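Local coordinates for protein 4-alpha-glucanotransferase (Streptococcus agalactiae, PDB 6M6T) that belongs to the amylomaltase family of TIM-barrel proteins and binds glycan ligands in pockets of its single chain, at residues Phe43-Leu49 against Met289-Arg294; Arg110-Glu114 against Val184-His188; Phe371-Gly376 against Glu411-Ala416; Asp450-Lys454 against Arg483-Leu487. All coordinates share one frame; numbering follows the deposited sequence.

Contact 1 (Phe43-Leu49 against Met289-Arg294); sequences FWQILPL and MYDYLR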
loop_
_atom_site.group_PDB
_atom_site.type_symbol
_atom_site.label_atom_id
_atom_site.label_comp_id
_atom_site.label_asym_id
_atom_site.label_seq_id
_atom_site.Cartn_x
_atom_site.Cartn_y
_atom_site.Cartn_z
ATOM N N PHE A 43 3.793 -13.623 -8.596
ATOM C CA PHE A 43 3.263 -12.639 -7.664
ATOM C C PHE A 43 2.948 -11.323 -8.354
ATOM O O PHE A 43 3.665 -10.891 -9.263
ATOM C CB PHE A 43 4.252 -12.386 -6.495
ATOM C CG PHE A 43 4.489 -13.596 -5.646
ATOM C CD1 PHE A 43 3.443 -14.202 -4.967
ATOM C CD2 PHE A 43 5.746 -14.151 -5.551
ATOM C CE1 PHE A 43 3.657 -15.340 -4.199
ATOM C CE2 PHE A 43 5.969 -15.295 -4.786
ATOM C CZ PHE A 43 4.926 -15.891 -4.119
ATOM N N TRP A 44 1.861 -10.697 -7.893
ATOM C CA TRP A 44 1.530 -9.294 -8.146
ATOM C C TRP A 44 1.585 -8.607 -6.789
ATOM O O TRP A 44 0.770 -8.918 -5.908
ATOM C CB TRP A 44 0.134 -9.147 -8.777
ATOM C CG TRP A 44 -0.208 -7.758 -9.224
ATOM C CD1 TRP A 44 0.558 -6.649 -9.072
ATOM C CD2 TRP A 44 -1.393 -7.330 -9.934
ATOM N NE1 TRP A 44 -0.077 -5.551 -9.615
ATOM C CE2 TRP A 44 -1.267 -5.946 -10.162
ATOM C CE3 TRP A 44 -2.538 -7.985 -10.403
ATOM C CZ2 TRP A 44 -2.233 -5.207 -10.827
ATOM C CZ3 TRP A 44 -3.505 -7.235 -11.041
ATOM C CH2 TRP A 44 -3.348 -5.861 -11.245
ATOM N N GLN A 45 2.557 -7.712 -6.593
ATOM C CA GLN A 45 2.581 -6.880 -5.394
ATOM C C GLN A 45 1.914 -5.544 -5.707
ATOM O O GLN A 45 2.316 -4.840 -6.643
ATOM C CB GLN A 45 4.001 -6.650 -4.880
ATOM C CG GLN A 45 4.048 -5.960 -3.502
ATOM C CD GLN A 45 5.391 -6.122 -2.790
ATOM O OE1 GLN A 45 6.310 -6.794 -3.279
ATOM N NE2 GLN A 45 5.507 -5.507 -1.626
ATOM N N ILE A 46 0.902 -5.196 -4.921
ATOM C CA ILE A 46 0.267 -3.893 -4.998
ATOM C C ILE A 46 0.635 -3.084 -3.747
ATOM O O ILE A 46 1.273 -3.586 -2.811
ATOM C CB ILE A 46 -1.266 -4.018 -5.164
ATOM C CG1 ILE A 46 -1.839 -4.895 -4.046
ATOM C CG2 ILE A 46 -1.618 -4.617 -6.531
ATOM C CD1 ILE A 46 -3.259 -4.583 -3.668
ATOM N N LEU A 47 0.238 -1.805 -3.751
ATOM C CA LEU A 47 0.307 -0.935 -2.575
ATOM C C LEU A 47 -0.930 -1.210 -1.720
ATOM O O LEU A 47 -1.675 -2.164 -1.961
ATOM C CB LEU A 47 0.464 0.510 -3.030
ATOM C CG LEU A 47 1.730 0.809 -3.842
ATOM C CD1 LEU A 47 2.176 2.231 -3.569
ATOM C CD2 LEU A 47 2.881 -0.146 -3.569
ATOM N N PRO A 48 -1.138 -0.485 -0.617
ATOM C CA PRO A 48 -2.364 -0.726 0.149
ATOM C C PRO A 48 -3.584 -0.244 -0.612
ATOM O O PRO A 48 -3.533 0.715 -1.389
ATOM C CB PRO A 48 -2.154 0.077 1.438
ATOM C CG PRO A 48 -0.720 0.299 1.527
ATOM C CD PRO A 48 -0.249 0.438 0.122
ATOM N N LEU A 49 -4.694 -0.931 -0.388
ATOM C CA LEU A 49 -5.953 -0.563 -1.004
ATOM C C LEU A 49 -6.781 0.368 -0.125
ATOM O O LEU A 49 -7.993 0.496 -0.324
ATOM C CB LEU A 49 -6.733 -1.827 -1.346
ATOM C CG LEU A 49 -5.902 -2.775 -2.206
ATOM C CD1 LEU A 49 -6.767 -3.929 -2.674
ATOM C CD2 LEU A 49 -5.262 -2.010 -3.382
ATOM N N MET A 289 -7.712 -10.522 2.769
ATOM C CA MET A 289 -7.690 -9.593 1.647
ATOM C C MET A 289 -6.681 -10.018 0.595
ATOM O O MET A 289 -6.827 -9.673 -0.579
ATOM C CB MET A 289 -7.378 -8.176 2.134
ATOM C CG MET A 289 -8.620 -7.326 2.450
ATOM S SD MET A 289 -9.655 -6.869 1.026
ATOM C CE MET A 289 -8.470 -6.099 -0.100
ATOM N N TYR A 290 -5.663 -10.769 0.987
ATOM C CA TYR A 290 -4.535 -11.029 0.110
ATOM C C TYR A 290 -4.167 -12.501 0.170
ATOM O O TYR A 290 -4.827 -13.312 0.835
ATOM C CB TYR A 290 -3.355 -10.135 0.497
ATOM C CG TYR A 290 -3.768 -8.685 0.605
ATOM C CD1 TYR A 290 -4.300 -8.007 -0.495
ATOM C CD2 TYR A 290 -3.662 -8.001 1.798
ATOM C CE1 TYR A 290 -4.681 -6.674 -0.408
ATOM C CE2 TYR A 290 -4.050 -6.667 1.895
ATOM C CZ TYR A 290 -4.555 -6.014 0.794
ATOM O OH TYR A 290 -4.924 -4.695 0.903
ATOM N N ASP A 291 -3.123 -12.846 -0.578
ATOM C CA ASP A 291 -2.494 -14.157 -0.493
ATOM C C ASP A 291 -1.190 -14.109 0.302
ATOM O O ASP A 291 -0.830 -15.085 0.975
ATOM C CB ASP A 291 -2.221 -14.706 -1.901
ATOM C CG ASP A 291 -3.453 -14.655 -2.830
ATOM O OD1 ASP A 291 -4.445 -15.381 -2.575
ATOM O OD2 ASP A 291 -3.426 -13.897 -3.831
ATOM N N TYR A 292 -0.490 -12.979 0.254
ATOM C CA TYR A 292 0.721 -12.764 1.024
ATOM C C TYR A 292 0.671 -11.345 1.560
ATOM O O TYR A 292 0.529 -10.404 0.780
ATOM C CB TYR A 292 1.983 -12.969 0.162
ATOM C CG TYR A 292 2.498 -14.382 0.157
ATOM C CD1 TYR A 292 1.904 -15.355 -0.624
ATOM C CD2 TYR A 292 3.576 -14.747 0.950
ATOM C CE1 TYR A 292 2.361 -16.649 -0.620
ATOM C CE2 TYR A 292 4.051 -16.053 0.960
ATOM C CZ TYR A 292 3.437 -16.997 0.175
ATOM O OH TYR A 292 3.904 -18.292 0.185
ATOM N N LEU A 293 0.813 -11.183 2.869
ATOM C CA LEU A 293 0.756 -9.871 3.490
ATOM C C LEU A 293 2.158 -9.360 3.784
ATOM O O LEU A 293 2.996 -10.082 4.327
ATOM C CB LEU A 293 -0.056 -9.914 4.785
ATOM C CG LEU A 293 -0.414 -8.564 5.412
ATOM C CD1 LEU A 293 -1.603 -7.910 4.672
ATOM C CD2 LEU A 293 -0.689 -8.727 6.906
ATOM N N ARG A 294 2.389 -8.096 3.464
ATOM C CA ARG A 294 3.670 -7.426 3.628
ATOM C C ARG A 294 3.481 -6.347 4.683
ATOM O O ARG A 294 2.842 -5.323 4.412
ATOM C CB ARG A 294 4.121 -6.829 2.299
ATOM C CG ARG A 294 5.313 -5.910 2.395
ATOM C CD ARG A 294 5.082 -4.659 1.571
ATOM N NE ARG A 294 6.319 -4.043 1.090
ATOM C CZ ARG A 294 6.740 -2.824 1.420
ATOM N NH1 ARG A 294 7.887 -2.373 0.911
ATOM N NH2 ARG A 294 6.023 -2.061 2.249
#
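Phe-43 and Tyr-292 form the aromatic part of this contact. The edge of Phe-43 is turned toward the face of Tyr-292 in a T-shaped pair, with ring centroids 5.4 Å apart and planes at 69°. The apolar part lies further along. Tyr-290 receives Ile-46 through its CE1, 4.1 Å from Ile-46 CD1, while Leu-49 CD1 sits at the edge of the same ring and also meets Met-289 CE at 3.8 Å. The Tyr-290 and Leu-49 side chains run past each other in opposite directions, with Tyr-290 OH 3.8 Å from Leu-49 CG. Met-289 CB lies over the centre of the Tyr-290 ring. The polar part contains no hydrogen bond between the segments. Gln-45 NE2 and Arg-294 NE are 3.2 Å apart, but both are donors, and the amide and guanidinium planes are turned 60° from each other. Gln-45 extends with CG opposite its backbone N (chi1 -171°), and its OE1 is hydrogen-bonded to Tyr-392 OH. Arg-294 NH2 makes a salt bridge with Asp-216, and the nearest atoms of the Arg-294 side chain and a bound 1,5-anhydro-D-glucitol are about 5 Å apart. Strands 43-45 and 292-295 flank strand 212-217 in the parallel sheet, as in a TIM barrel, with its glycan site at the strands' C-terminal ends.

Contact 2 (Arg110-Glu114 against Val184-His188); sequences RPVLE and VIKYH
Helices 105-122 and 182-208 cross almost perpendicularly where Glu-114 meets Tyr-187, the axes of their short segments approaching to 11.8 Å at an angle of 88°. Tyr-187 projects from the second helix and carries most of the contact. Over one face of its ring lies the guanidinium of Arg-110 in a cation-pi interaction: CZ of Arg-110 is 4.2 Å from the Tyr-187 centroid, and the two planes are 34° apart. A bend at chi2 (59°) swings the arginine chain across the ring. Glu-114 approaches the same ring at about a right angle, its CG 3.8 Å from Tyr-187 CD2, while its OE2 forms a salt bridge with Arg-110 NE. At the phenol end, Leu-113 CB lies 3.5 Å from Tyr-187 OH. Val-184 CG2 meets the edge of the guanidinium. On the adjoining helix 140-152, Glu-151 hydrogen-bonds His-188 NE2 and makes a long, weak ion pair with Arg-110 NH1. The arginine charge is probably balanced chiefly by Glu-114 and the aromatic face, with Glu-151 adding a weaker, longer-range contribution.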
loop_
_atom_site.group_PDB
_atom_site.type_symbol
_atom_site.label_atom_id
_atom_site.label_comp_id
_atom_site.label_asym_id
_atom_site.label_seq_id
_atom_site.Cartn_x
_atom_site.Cartn_y
_atom_site.Cartn_z
ATOM N N ARG A 110 -17.932 11.609 -8.087
ATOM C CA ARG A 110 -18.975 11.530 -7.069
ATOM C C ARG A 110 -20.387 11.478 -7.650
ATOM O O ARG A 110 -21.172 10.615 -7.220
ATOM C CB ARG A 110 -18.804 12.678 -6.070
ATOM C CG ARG A 110 -19.671 12.561 -4.853
ATOM C CD ARG A 110 -19.379 11.274 -4.138
ATOM N NE ARG A 110 -20.219 11.070 -2.958
ATOM C CZ ARG A 110 -20.043 11.677 -1.784
ATOM N NH1 ARG A 110 -19.060 12.559 -1.616
ATOM N NH2 ARG A 110 -20.870 11.404 -0.783
ATOM N N PRO A 111 -20.793 12.359 -8.582
ATOM C CA PRO A 111 -22.079 12.137 -9.279
ATOM C C PRO A 111 -22.274 10.710 -9.776
ATOM O O PRO A 111 -23.363 10.139 -9.618
ATOM C CB PRO A 111 -22.009 13.116 -10.463
ATOM C CG PRO A 111 -20.564 13.591 -10.519
ATOM C CD PRO A 111 -20.124 13.569 -9.085
ATOM N N VAL A 112 -21.223 10.117 -10.356
ATOM C CA VAL A 112 -21.308 8.787 -10.960
ATOM C C VAL A 112 -21.538 7.712 -9.899
ATOM O O VAL A 112 -22.430 6.852 -10.030
ATOM C CB VAL A 112 -20.025 8.499 -11.758
ATOM C CG1 VAL A 112 -20.155 7.179 -12.496
ATOM C CG2 VAL A 112 -19.672 9.676 -12.673
ATOM N N LEU A 113 -20.694 7.710 -8.857
ATOM C CA LEU A 113 -20.856 6.742 -7.778
ATOM C C LEU A 113 -22.212 6.910 -7.094
ATOM O O LEU A 113 -22.870 5.920 -6.745
ATOM C CB LEU A 113 -19.703 6.876 -6.767
ATOM C CG LEU A 113 -18.287 6.424 -7.184
ATOM C CD1 LEU A 113 -17.199 7.059 -6.325
ATOM C CD2 LEU A 113 -18.153 4.912 -7.164
ATOM N N GLU A 114 -22.652 8.154 -6.900
ATOM C CA GLU A 114 -23.951 8.377 -6.283
ATOM C C GLU A 114 -25.081 7.833 -7.153
ATOM O O GLU A 114 -26.024 7.218 -6.637
ATOM C CB GLU A 114 -24.143 9.866 -6.000
ATOM C CG GLU A 114 -23.994 10.237 -4.526
ATOM C CD GLU A 114 -23.375 11.613 -4.320
ATOM O OE1 GLU A 114 -23.601 12.520 -5.152
ATOM O OE2 GLU A 114 -22.632 11.774 -3.333
ATOM N N VAL A 184 -26.365 9.719 3.228
ATOM C CA VAL A 184 -24.958 9.802 2.868
ATOM C C VAL A 184 -24.153 8.707 3.549
ATOM O O VAL A 184 -23.079 8.339 3.066
ATOM C CB VAL A 184 -24.401 11.198 3.201
ATOM C CG1 VAL A 184 -24.559 11.490 4.677
ATOM C CG2 VAL A 184 -22.943 11.313 2.763
ATOM N N ILE A 185 -24.632 8.180 4.675
ATOM C CA ILE A 185 -23.966 7.033 5.280
ATOM C C ILE A 185 -24.170 5.799 4.414
ATOM O O ILE A 185 -23.210 5.086 4.071
ATOM C CB ILE A 185 -24.478 6.795 6.714
ATOM C CG1 ILE A 185 -24.084 7.930 7.652
ATOM C CG2 ILE A 185 -23.929 5.480 7.278
ATOM C CD1 ILE A 185 -24.794 7.836 9.000
ATOM N N LYS A 186 -25.430 5.521 4.060
ATOM C CA LYS A 186 -25.707 4.385 3.186
ATOM C C LYS A 186 -24.905 4.474 1.891
ATOM O O LYS A 186 -24.475 3.445 1.357
ATOM C CB LYS A 186 -27.205 4.294 2.889
ATOM C CG LYS A 186 -27.649 2.965 2.315
ATOM C CD LYS A 186 -28.936 2.451 2.964
ATOM C CE LYS A 186 -28.687 1.781 4.311
ATOM N NZ LYS A 186 -27.634 0.734 4.237
ATOM N N TYR A 187 -24.669 5.691 1.386
ATOM C CA TYR A 187 -23.803 5.835 0.221
ATOM C C TYR A 187 -22.453 5.152 0.447
ATOM O O TYR A 187 -21.991 4.366 -0.392
ATOM C CB TYR A 187 -23.606 7.315 -0.124
ATOM C CG TYR A 187 -22.428 7.513 -1.034
ATOM C CD1 TYR A 187 -21.143 7.718 -0.515
ATOM C CD2 TYR A 187 -22.578 7.438 -2.416
ATOM C CE1 TYR A 187 -20.041 7.855 -1.340
ATOM C CE2 TYR A 187 -21.474 7.577 -3.261
ATOM C CZ TYR A 187 -20.209 7.788 -2.717
ATOM O OH TYR A 187 -19.105 7.934 -3.533
ATOM N N HIS A 188 -21.799 5.456 1.576
ATOM C CA HIS A 188 -20.439 4.972 1.811
ATOM C C HIS A 188 -20.418 3.487 2.114
ATOM O O HIS A 188 -19.460 2.791 1.745
ATOM C CB HIS A 188 -19.791 5.730 2.957
ATOM C CG HIS A 188 -19.399 7.133 2.613
ATOM N ND1 HIS A 188 -18.278 7.433 1.866
ATOM C CD2 HIS A 188 -19.966 8.321 2.937
ATOM C CE1 HIS A 188 -18.177 8.745 1.740
ATOM N NE2 HIS A 188 -19.187 9.307 2.381
#

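Contact 3 (Phe371-Gly376 against Glu411-Ala416); sequences FYDTTG and EQKAYA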
loop_
_atom_site.group_PDB
_atom_site.type_symbol
_atom_site.label_atom_id
_atom_site.label_comp_id
_atom_site.label_asym_id
_atom_site.label_seq_id
_atom_site.Cartn_x
_atom_site.Cartn_y
_atom_site.Cartn_z
ATOM N N PHE A 371 25.301 -0.760 -3.618
ATOM C CA PHE A 371 26.449 -0.443 -4.458
ATOM C C PHE A 371 27.032 0.918 -4.107
ATOM O O PHE A 371 27.924 1.394 -4.817
ATOM C CB PHE A 371 26.079 -0.480 -5.954
ATOM C CG PHE A 371 25.750 -1.863 -6.471
ATOM C CD1 PHE A 371 26.747 -2.807 -6.664
ATOM C CD2 PHE A 371 24.446 -2.224 -6.743
ATOM C CE1 PHE A 371 26.450 -4.067 -7.116
ATOM C CE2 PHE A 371 24.150 -3.487 -7.198
ATOM C CZ PHE A 371 25.154 -4.405 -7.385
ATOM N N TYR A 372 26.533 1.569 -3.051
ATOM C CA TYR A 372 27.131 2.814 -2.587
ATOM C C TYR A 372 28.490 2.601 -1.941
ATOM O O TYR A 372 29.244 3.563 -1.780
ATOM C CB TYR A 372 26.216 3.521 -1.581
ATOM C CG TYR A 372 24.920 3.983 -2.182
ATOM C CD1 TYR A 372 24.912 4.867 -3.245
ATOM C CD2 TYR A 372 23.701 3.533 -1.685
ATOM C CE1 TYR A 372 23.726 5.284 -3.804
ATOM C CE2 TYR A 372 22.514 3.930 -2.239
ATOM C CZ TYR A 372 22.528 4.809 -3.297
ATOM O OH TYR A 372 21.337 5.225 -3.855
ATOM N N ASP A 373 28.821 1.380 -1.567
ATOM C CA ASP A 373 30.100 1.075 -0.943
ATOM C C ASP A 373 30.825 0.081 -1.849
ATOM O O ASP A 373 30.491 -1.106 -1.868
ATOM C CB ASP A 373 29.875 0.545 0.466
ATOM C CG ASP A 373 30.992 -0.335 0.942
ATOM O OD1 ASP A 373 32.114 -0.274 0.390
ATOM O OD2 ASP A 373 30.744 -1.119 1.883
ATOM N N THR A 374 31.834 0.573 -2.580
ATOM C CA THR A 374 32.591 -0.214 -3.547
ATOM C C THR A 374 33.471 -1.287 -2.915
ATOM O O THR A 374 34.169 -1.977 -3.666
ATOM C CB THR A 374 33.471 0.696 -4.412
ATOM O OG1 THR A 374 34.017 1.744 -3.610
ATOM C CG2 THR A 374 32.672 1.312 -5.523
ATOM N N THR A 375 33.498 -1.427 -1.581
ATOM C CA THR A 375 34.260 -2.520 -0.976
ATOM C C THR A 375 33.561 -3.855 -1.177
ATOM O O THR A 375 34.213 -4.905 -1.123
ATOM C CB THR A 375 34.471 -2.311 0.533
ATOM O OG1 THR A 375 33.202 -2.331 1.217
ATOM C CG2 THR A 375 35.219 -1.009 0.831
ATOM N N GLY A 376 32.243 -3.839 -1.388
ATOM C CA GLY A 376 31.436 -5.042 -1.428
ATOM C C GLY A 376 30.891 -5.482 -0.089
ATOM O O GLY A 376 30.424 -6.622 0.033
ATOM N N GLU A 411 33.098 6.409 -10.016
ATOM C CA GLU A 411 33.736 5.195 -9.509
ATOM C C GLU A 411 32.686 4.172 -9.065
ATOM O O GLU A 411 32.858 2.968 -9.288
ATOM C CB GLU A 411 34.716 5.532 -8.376
ATOM C CG GLU A 411 34.196 5.366 -6.939
ATOM C CD GLU A 411 35.322 5.247 -5.898
ATOM O OE1 GLU A 411 35.011 5.083 -4.698
ATOM O OE2 GLU A 411 36.517 5.312 -6.269
ATOM N N GLN A 412 31.572 4.631 -8.477
ATOM C CA GLN A 412 30.471 3.721 -8.152
ATOM C C GLN A 412 29.805 3.177 -9.412
ATOM O O GLN A 412 29.406 2.006 -9.461
ATOM C CB GLN A 412 29.429 4.433 -7.300
ATOM C CG GLN A 412 29.541 4.178 -5.833
ATOM C CD GLN A 412 28.772 5.196 -5.034
ATOM O OE1 GLN A 412 27.968 5.957 -5.581
ATOM N NE2 GLN A 412 29.026 5.233 -3.736
ATOM N N LYS A 413 29.649 4.018 -10.435
ATOM C CA LYS A 413 29.123 3.527 -11.702
ATOM C C LYS A 413 30.039 2.467 -12.283
ATOM O O LYS A 413 29.582 1.386 -12.673
ATOM C CB LYS A 413 28.950 4.673 -12.702
ATOM C CG LYS A 413 27.917 5.713 -12.325
ATOM C CD LYS A 413 28.032 6.953 -13.211
ATOM C CE LYS A 413 27.873 6.601 -14.700
ATOM N NZ LYS A 413 26.468 6.763 -15.208
ATOM N N ALA A 414 31.340 2.777 -12.376
ATOM C CA ALA A 414 32.299 1.826 -12.926
ATOM C C ALA A 414 32.222 0.500 -12.187
ATOM O O ALA A 414 32.124 -0.574 -12.798
ATOM C CB ALA A 414 33.712 2.408 -12.847
ATOM N N TYR A 415 32.232 0.567 -10.860
ATOM C CA TYR A 415 32.189 -0.636 -10.051
ATOM C C TYR A 415 30.909 -1.427 -10.293
ATOM O O TYR A 415 30.949 -2.659 -10.394
ATOM C CB TYR A 415 32.332 -0.235 -8.593
ATOM C CG TYR A 415 31.951 -1.283 -7.610
ATOM C CD1 TYR A 415 32.896 -2.166 -7.132
ATOM C CD2 TYR A 415 30.655 -1.376 -7.130
ATOM C CE1 TYR A 415 32.567 -3.135 -6.214
ATOM C CE2 TYR A 415 30.315 -2.344 -6.198
ATOM C CZ TYR A 415 31.283 -3.221 -5.748
ATOM O OH TYR A 415 30.976 -4.191 -4.835
ATOM N N ALA A 416 29.765 -0.741 -10.398
ATOM C CA ALA A 416 28.493 -1.434 -10.609
ATOM C C ALA A 416 28.436 -2.078 -11.987
ATOM O O ALA A 416 27.862 -3.160 -12.152
ATOM C CB ALA A 416 27.319 -0.471 -10.424
HETATM O O HOH W 1 32.526 4.236 -3.485
#
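Loop residues Phe-371 and Thr-374 lie against helix 410-419: Phe-371 CA is 6.6 Å from Ala-416 CA, and Thr-374 CA is 6.4 Å from Gln-412 CA. From Asp-373 to Gly-376 the loop folds into a type I beta turn. Asp-373 OD1 also accepts from Thr-375 N, making an Asx turn; the donor comes from above the carboxylate plane. Gly-376 closes the beta turn at positive phi (89°).

Tyr-415 is the main helical side chain. With CG opposite its backbone N (chi1 164°), it reaches out to the turn, and Thr-374 rests on one face: Thr-374 CA stands 3.9 Å from the Tyr-415 centroid, nearly on the ring normal, in a CH-pi contact. Phe-371 crosses Tyr-415 at about a right angle, and Tyr-415 CE2 meets the edge of the phenylalanine ring, 3.6 Å from Phe-371 CD1. Gln-412 NE2 gives a weak, strongly bent hydrogen bond (121°) to Tyr-372 O, while Gln-412 OE1 accepts from Thr-409 N just before the helix. One water bridges Thr-374 OG1 and Glu-411 OE1, donating to the carboxylate.

Tyr-372 turns the other way, edge-to-face with Phe-254 of a glycan pocket, and the nearest atoms of its side chain and a bound alpha-D-glucopyranose are about 7 Å apart. The contact joins the long loop between barrel strands 363-366 and 389-392, whose Tyr-372 lies near the glycan site, to helix 410-419 at the surface.

Contact 4 (Asp450-Lys454 against Arg483-Leu487); sequences DLLDK and RKAFL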
loop_
_atom_site.group_PDB
_atom_site.type_symbol
_atom_site.label_atom_id
_atom_site.label_comp_id
_atom_site.label_asym_id
_atom_site.label_seq_id
_atom_site.Cartn_x
_atom_site.Cartn_y
_atom_site.Cartn_z
ATOM N N ASP A 450 10.844 -0.176 -14.285
ATOM C CA ASP A 450 12.142 -0.559 -14.843
ATOM C C ASP A 450 12.017 -1.600 -15.946
ATOM O O ASP A 450 12.836 -1.622 -16.868
ATOM C CB ASP A 450 13.039 -1.071 -13.723
ATOM C CG ASP A 450 13.117 -0.095 -12.563
ATOM O OD1 ASP A 450 13.242 1.125 -12.844
ATOM O OD2 ASP A 450 13.047 -0.539 -11.384
ATOM N N LEU A 451 11.007 -2.462 -15.877
ATOM C CA LEU A 451 10.735 -3.369 -16.985
ATOM C C LEU A 451 10.507 -2.613 -18.295
ATOM O O LEU A 451 10.941 -3.064 -19.359
ATOM C CB LEU A 451 9.537 -4.242 -16.646
ATOM C CG LEU A 451 9.258 -5.253 -17.729
ATOM C CD1 LEU A 451 9.920 -6.564 -17.367
ATOM C CD2 LEU A 451 7.765 -5.401 -17.876
ATOM N N LEU A 452 9.848 -1.457 -18.241
ATOM C CA LEU A 452 9.667 -0.619 -19.425
ATOM C C LEU A 452 10.751 0.439 -19.585
ATOM O O LEU A 452 10.612 1.311 -20.453
ATOM C CB LEU A 452 8.308 0.079 -19.398
ATOM C CG LEU A 452 7.156 -0.780 -18.893
ATOM C CD1 LEU A 452 5.986 0.118 -18.491
ATOM C CD2 LEU A 452 6.742 -1.822 -19.928
ATOM N N ASP A 453 11.796 0.403 -18.755
ATOM C CA ASP A 453 12.919 1.335 -18.848
ATOM C C ASP A 453 12.446 2.789 -18.751
ATOM O O ASP A 453 12.706 3.609 -19.632
ATOM C CB ASP A 453 13.710 1.095 -20.147
ATOM C CG ASP A 453 15.156 1.616 -20.079
ATOM O OD1 ASP A 453 15.900 1.247 -19.140
ATOM O OD2 ASP A 453 15.562 2.391 -20.978
ATOM N N LYS A 454 11.718 3.120 -17.614
ATOM C CA LYS A 454 11.222 4.498 -17.597
ATOM C C LYS A 454 12.186 5.431 -16.855
ATOM O O LYS A 454 12.945 4.986 -15.986
ATOM C CB LYS A 454 9.833 4.556 -16.951
ATOM C CG LYS A 454 8.701 4.118 -17.881
ATOM C CD LYS A 454 8.687 4.960 -19.150
ATOM C CE LYS A 454 7.367 4.819 -19.910
ATOM N NZ LYS A 454 6.207 5.420 -19.174
ATOM N N ARG A 483 9.315 -6.207 -24.239
ATOM C CA ARG A 483 9.435 -6.147 -22.779
ATOM C C ARG A 483 8.956 -7.450 -22.146
ATOM O O ARG A 483 9.613 -8.007 -21.249
ATOM C CB ARG A 483 8.646 -4.967 -22.197
ATOM C CG ARG A 483 8.975 -3.599 -22.755
ATOM C CD ARG A 483 10.461 -3.302 -22.713
ATOM N NE ARG A 483 10.720 -1.882 -22.931
ATOM C CZ ARG A 483 11.795 -1.406 -23.554
ATOM N NH1 ARG A 483 12.712 -2.255 -24.016
ATOM N NH2 ARG A 483 11.961 -0.092 -23.706
ATOM N N LYS A 484 7.805 -7.950 -22.610
ATOM C CA LYS A 484 7.252 -9.184 -22.061
ATOM C C LYS A 484 8.193 -10.352 -22.302
ATOM O O LYS A 484 8.372 -11.206 -21.426
ATOM C CB LYS A 484 5.871 -9.465 -22.665
ATOM C CG LYS A 484 4.801 -8.470 -22.226
ATOM C CD LYS A 484 3.718 -8.216 -23.286
ATOM C CE LYS A 484 2.517 -9.116 -23.079
ATOM N NZ LYS A 484 2.830 -10.449 -23.638
ATOM N N ALA A 485 8.803 -10.408 -23.491
ATOM C CA ALA A 485 9.724 -11.494 -23.808
ATOM C C ALA A 485 10.966 -11.432 -22.928
ATOM O O ALA A 485 11.481 -12.467 -22.490
ATOM C CB ALA A 485 10.105 -11.432 -25.284
ATOM N N PHE A 486 11.435 -10.217 -22.645
ATOM C CA PHE A 486 12.558 -10.037 -21.739
ATOM C C PHE A 486 12.240 -10.584 -20.354
ATOM O O PHE A 486 13.061 -11.290 -19.740
ATOM C CB PHE A 486 12.923 -8.558 -21.644
ATOM C CG PHE A 486 13.880 -8.269 -20.539
ATOM C CD1 PHE A 486 15.150 -8.818 -20.554
ATOM C CD2 PHE A 486 13.503 -7.504 -19.458
ATOM C CE1 PHE A 486 16.036 -8.579 -19.528
ATOM C CE2 PHE A 486 14.388 -7.265 -18.430
ATOM C CZ PHE A 486 15.652 -7.807 -18.458
ATOM N N LEU A 487 11.063 -10.231 -19.825
ATOM C CA LEU A 487 10.706 -10.714 -18.494
ATOM C C LEU A 487 10.581 -12.234 -18.492
ATOM O O LEU A 487 11.113 -12.908 -17.603
ATOM C CB LEU A 487 9.415 -10.047 -17.990
ATOM C CG LEU A 487 8.885 -10.459 -16.601
ATOM C CD1 LEU A 487 9.957 -10.333 -15.534
ATOM C CD2 LEU A 487 7.635 -9.699 -16.191
#
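Leu-451 and Leu-487 meet at about a right angle, the CD1 branch of Leu-451 lying against Leu-487, 3.6 Å from Leu-487 CB. Leu-451 reaches there because its CG stands opposite the backbone N (chi1 -177°), which directs the branched end to helix 481-493. The same methyl lies 4.3 Å from Phe-486 CD2, approaching that ring obliquely. Beyond the contact, Leu-487 continues into Phe-35 of helix 27-38 and Tyr-437 of helix 428-438, joining this patch to the helical layer outside the barrel.

Helix 448-451, which follows barrel strand 443-447, ends here in a Schellman motif: Asp-453, at positive phi, is its C-prime residue, with Lys-454 N hydrogen-bonded to Gln-449 O and Asp-453 N to Asp-450 O.

Arg-483 lies across this helix end. Bent at chi2 (-52°), its chain passes over the backbone, with Arg-483 CD 3.4 Å from Leu-451 O, and its CG meets Leu-452 CD2 obliquely at 4.0 Å. The guanidinium then runs on past Leu-452 O, which lies 3.8 Å from Arg-483 NH2 without a hydrogen bond. Carbonyl oxygens at the C-terminal end of a helix probably make this a favourable place for a positive charge. Asp-453 offers Arg-483 its CB rather than its carboxylate: OD1 is hydrogen-bonded to Thr-429 OG1, and Asp-453 OD2 stays 5.2 Å from Arg-483 NH2. A long, weak ion pair links Arg-483 NH1 to Glu-430.

How the contacts relate
Contact 1 lies within the parallel barrel sheet, its centre about 8 Å from that of the chain, and the other three sit further out. Contact 2 falls between the two segments of contact 1 in sequence; contacts 3 and 4 follow in turn. Helix 182-208 ties contacts 1 and 2 together, carrying Tyr-187 at one place and packing on Leu-49 and Met-289 at another, although their centres are 27 Å apart. Contacts 2 and 3, about 54 Å apart between centres, occupy opposite sides of the chain's centre. Contact 4, 22 Å from contact 1 between centres, brings the C-terminal helix 481-493 against the end of helix 448-451, just after barrel strand 443-447. The four contacts thus sample barrel core, outlying helices, glycan-side loop and C-terminal helix, and none touches another.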